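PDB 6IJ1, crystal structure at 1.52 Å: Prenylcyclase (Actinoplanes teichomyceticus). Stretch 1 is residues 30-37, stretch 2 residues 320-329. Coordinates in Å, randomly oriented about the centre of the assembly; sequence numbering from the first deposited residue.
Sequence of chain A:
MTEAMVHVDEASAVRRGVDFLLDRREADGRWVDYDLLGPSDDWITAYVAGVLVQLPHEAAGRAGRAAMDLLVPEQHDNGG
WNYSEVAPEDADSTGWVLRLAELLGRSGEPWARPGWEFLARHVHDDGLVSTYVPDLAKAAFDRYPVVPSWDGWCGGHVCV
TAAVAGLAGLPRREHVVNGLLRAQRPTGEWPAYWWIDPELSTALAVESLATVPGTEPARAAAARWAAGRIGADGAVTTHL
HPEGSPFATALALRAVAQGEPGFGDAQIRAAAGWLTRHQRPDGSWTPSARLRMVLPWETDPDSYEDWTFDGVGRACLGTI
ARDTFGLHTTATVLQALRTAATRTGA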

# COMPACT_ATOMS: atom_id res chain seq x y z
N ARG A 30 -8.67 3.83 16.37
CA ARG A 30 -7.57 3.72 15.42
C ARG A 30 -7.20 2.23 15.22
O ARG A 30 -7.68 1.33 15.92
CB ARG A 30 -6.36 4.53 15.86
CG ARG A 30 -5.62 3.97 17.01
CD ARG A 30 -4.56 4.94 17.59
NE ARG A 30 -3.55 4.18 18.36
CZ ARG A 30 -3.69 3.83 19.65
NH1 ARG A 30 -4.80 4.19 20.31
NH2 ARG A 30 -2.73 3.13 20.26
N TRP A 31 -6.40 1.97 14.19
CA TRP A 31 -5.84 0.63 14.00
C TRP A 31 -4.32 0.76 14.02
O TRP A 31 -3.75 1.74 13.51
CB TRP A 31 -6.27 0.01 12.69
CG TRP A 31 -7.71 -0.32 12.63
CD1 TRP A 31 -8.29 -1.46 13.10
CD2 TRP A 31 -8.77 0.47 12.07
NE1 TRP A 31 -9.65 -1.44 12.86
CE2 TRP A 31 -9.98 -0.26 12.23
CE3 TRP A 31 -8.83 1.73 11.41
CZ2 TRP A 31 -11.25 0.23 11.80
CZ3 TRP A 31 -10.08 2.20 10.98
CH2 TRP A 31 -11.27 1.46 11.17
N VAL A 32 -3.65 -0.27 14.56
CA VAL A 32 -2.19 -0.31 14.54
C VAL A 32 -1.72 -1.67 14.01
O VAL A 32 -2.41 -2.69 14.16
CB VAL A 32 -1.52 -0.03 15.90
CG1 VAL A 32 -2.08 1.33 16.49
CG2 VAL A 32 -1.79 -1.18 16.90
N ASP A 33 -0.58 -1.67 13.36
CA ASP A 33 -0.02 -2.94 12.89
C ASP A 33 1.47 -2.76 12.68
O ASP A 33 2.00 -1.65 12.71
CB ASP A 33 -0.70 -3.42 11.59
CG ASP A 33 -0.72 -4.94 11.43
OD1 ASP A 33 0.02 -5.63 12.15
OD2 ASP A 33 -1.46 -5.40 10.51
N TYR A 34 2.15 -3.88 12.43
CA TYR A 34 3.61 -3.96 12.32
C TYR A 34 4.26 -3.78 13.69
O TYR A 34 3.60 -3.45 14.68
CB TYR A 34 4.21 -3.02 11.24
CG TYR A 34 3.86 -3.47 9.84
CD1 TYR A 34 2.67 -3.07 9.24
CD2 TYR A 34 4.70 -4.32 9.17
CE1 TYR A 34 2.34 -3.51 7.94
CE2 TYR A 34 4.37 -4.80 7.86
CZ TYR A 34 3.21 -4.37 7.29
OH TYR A 34 2.84 -4.81 6.02
N ASP A 35 5.54 -4.07 13.75
CA ASP A 35 6.25 -4.03 15.03
C ASP A 35 7.66 -3.55 14.84
O ASP A 35 8.51 -3.86 15.68
CB ASP A 35 6.19 -5.48 15.64
CG ASP A 35 6.69 -5.57 17.04
OD1 ASP A 35 6.27 -4.72 17.89
OD2 ASP A 35 7.48 -6.54 17.29
N LEU A 36 7.97 -2.83 13.78
CA LEU A 36 9.34 -2.45 13.48
C LEU A 36 9.99 -1.66 14.60
O LEU A 36 11.17 -1.86 14.91
CB LEU A 36 9.37 -1.60 12.21
CG LEU A 36 9.01 -2.52 11.03
CD1 LEU A 36 8.57 -1.64 9.90
CD2 LEU A 36 10.19 -3.36 10.65
N LEU A 37 9.23 -0.73 15.18
CA LEU A 37 9.72 0.16 16.24
C LEU A 37 8.46 0.57 16.97
O LEU A 37 8.01 1.73 16.90
CB LEU A 37 10.49 1.33 15.63
CG LEU A 37 11.27 2.19 16.64
CD1 LEU A 37 11.82 1.36 17.81
CD2 LEU A 37 12.40 2.91 15.94
N ILE A 320 13.17 -8.08 6.56
CA ILE A 320 11.85 -8.28 5.95
C ILE A 320 10.86 -8.50 7.07
O ILE A 320 11.03 -9.43 7.88
CB ILE A 320 11.87 -9.46 4.99
CG1 ILE A 320 12.71 -9.11 3.79
CG2 ILE A 320 10.41 -9.78 4.53
CD1 ILE A 320 13.10 -10.36 2.98
N ALA A 321 9.87 -7.63 7.16
CA ALA A 321 8.91 -7.63 8.26
C ALA A 321 7.58 -8.12 7.75
O ALA A 321 7.36 -8.24 6.53
CB ALA A 321 8.76 -6.21 8.83
N ARG A 322 6.67 -8.39 8.67
CA ARG A 322 5.31 -8.73 8.33
C ARG A 322 4.36 -7.90 9.17
O ARG A 322 4.72 -7.35 10.21
CB ARG A 322 5.04 -10.25 8.53
CG ARG A 322 4.87 -10.61 9.95
CD ARG A 322 4.86 -12.21 10.06
NE ARG A 322 6.22 -12.71 10.04
CZ ARG A 322 6.57 -13.90 9.52
NH1 ARG A 322 5.64 -14.68 8.95
NH2 ARG A 322 7.84 -14.31 9.62
N ASP A 323 3.11 -7.81 8.69
CA ASP A 323 2.06 -7.14 9.44
C ASP A 323 1.64 -8.05 10.59
O ASP A 323 0.77 -8.93 10.45
CB ASP A 323 0.86 -6.83 8.50
CG ASP A 323 0.36 -8.04 7.72
OD1 ASP A 323 1.16 -8.82 7.14
OD2 ASP A 323 -0.89 -8.16 7.59
N THR A 324 2.31 -7.84 11.73
CA THR A 324 2.20 -8.68 12.93
C THR A 324 0.79 -9.14 13.27
O THR A 324 0.58 -10.30 13.67
CB THR A 324 2.75 -7.84 14.05
OG1 THR A 324 3.99 -7.26 13.67
CG2 THR A 324 2.97 -8.74 15.30
N PHE A 325 -0.17 -8.22 13.17
CA PHE A 325 -1.53 -8.49 13.62
C PHE A 325 -2.48 -8.82 12.49
O PHE A 325 -3.68 -9.05 12.73
CB PHE A 325 -2.01 -7.29 14.46
CG PHE A 325 -1.13 -7.06 15.63
CD1 PHE A 325 -1.07 -8.00 16.61
CD2 PHE A 325 -0.33 -5.95 15.68
CE1 PHE A 325 -0.21 -7.76 17.72
CE2 PHE A 325 0.55 -5.71 16.75
CZ PHE A 325 0.60 -6.63 17.76
N GLY A 326 -1.98 -8.87 11.23
CA GLY A 326 -2.79 -9.28 10.10
C GLY A 326 -3.77 -8.24 9.60
O GLY A 326 -4.59 -8.56 8.71
N LEU A 327 -3.66 -7.00 10.08
CA LEU A 327 -4.67 -6.01 9.64
C LEU A 327 -4.37 -5.57 8.20
O LEU A 327 -5.30 -5.41 7.39
CB LEU A 327 -4.71 -4.76 10.54
CG LEU A 327 -4.79 -4.93 12.06
CD1 LEU A 327 -5.23 -3.54 12.64
CD2 LEU A 327 -5.74 -5.98 12.49
N HIS A 328 -3.09 -5.35 7.87
CA HIS A 328 -2.80 -4.89 6.52
C HIS A 328 -3.18 -5.94 5.50
O HIS A 328 -3.82 -5.64 4.50
CB HIS A 328 -1.30 -4.53 6.45
CG HIS A 328 -0.92 -3.73 5.24
ND1 HIS A 328 -1.00 -4.23 3.97
CD2 HIS A 328 -0.48 -2.45 5.13
CE1 HIS A 328 -0.62 -3.31 3.11
NE2 HIS A 328 -0.30 -2.20 3.78
N THR A 329 -2.83 -7.19 5.78
CA THR A 329 -3.19 -8.27 4.84
C THR A 329 -4.69 -8.37 4.70
O THR A 329 -5.21 -8.47 3.59
CB THR A 329 -2.64 -9.63 5.34
OG1 THR A 329 -1.22 -9.61 5.41
CG2 THR A 329 -3.07 -10.80 4.40
O HOH W 1 6.64 -5.68 11.70

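The contact between residues 30-37, which form no regular helix or strand, and residues 320-329 buries 561 Å², summed over both sides, and centres on Tyr 34, Asp 33 and Leu 327, all three buried.

Asp 33 supplies the polar anchor. Its CA-to-CB bond points sideways, but with chi1 at -151° (t) the carboxylate reaches the turn and the helix start beyond it. Asp 33 OD1 accepts from Phe 325 N at 2.8 Å with an N-H...O angle of 166°, and also from its own neighbour, Tyr 34 N, at 2.8 Å. Asp 33 OD2 accepts from His 328 N (3.1 Å, 154°) and, weakly, from Leu 327 N (2.8 Å, but only 130°). Thr 324 N lies 3.2 Å from Asp 33 OD1, yet its angle is too poor for a hydrogen bond. A short acidic side chain suits this buried place: two oxygens meet amides where a type I turn, Asp 323 to Gly 326, leads into a helix, and these bonds satisfy the carboxylate. The turn itself is closed by Gly 326 N to Asp 323 O at 2.9 Å, and Gly 326 has a phi of 76°, which favours glycine.

Tyr 34 covers the most surface. One face of its ring packs on Asp 323, whose CA sits 3.6 Å from the ring centroid and 11° off the normal, a CH-pi geometry. Ala 321 CB approaches the ring edge, 4.5 Å from Tyr 34 CD2, and lies 3.7 Å from Leu 36 CD2; its small methyl fits beside both. At the far end, Tyr 34 OH stands over a face of the His 328 ring, 4.0 Å from His 328 CG.

The CA-to-CB bond of Leu 327 points toward stretch 1. Its wholly apolar side chain suits a place beside Trp 31, with Leu 327 CD1 3.7 Å from Trp 31 CB; Leu 327 CD1 also comes within 3.3 Å of the backbone carbonyl Val 32 O. A water bridges the stretches, accepting from Asp 35 N (2.8 Å) and donating to Arg 322 O (2.9 Å).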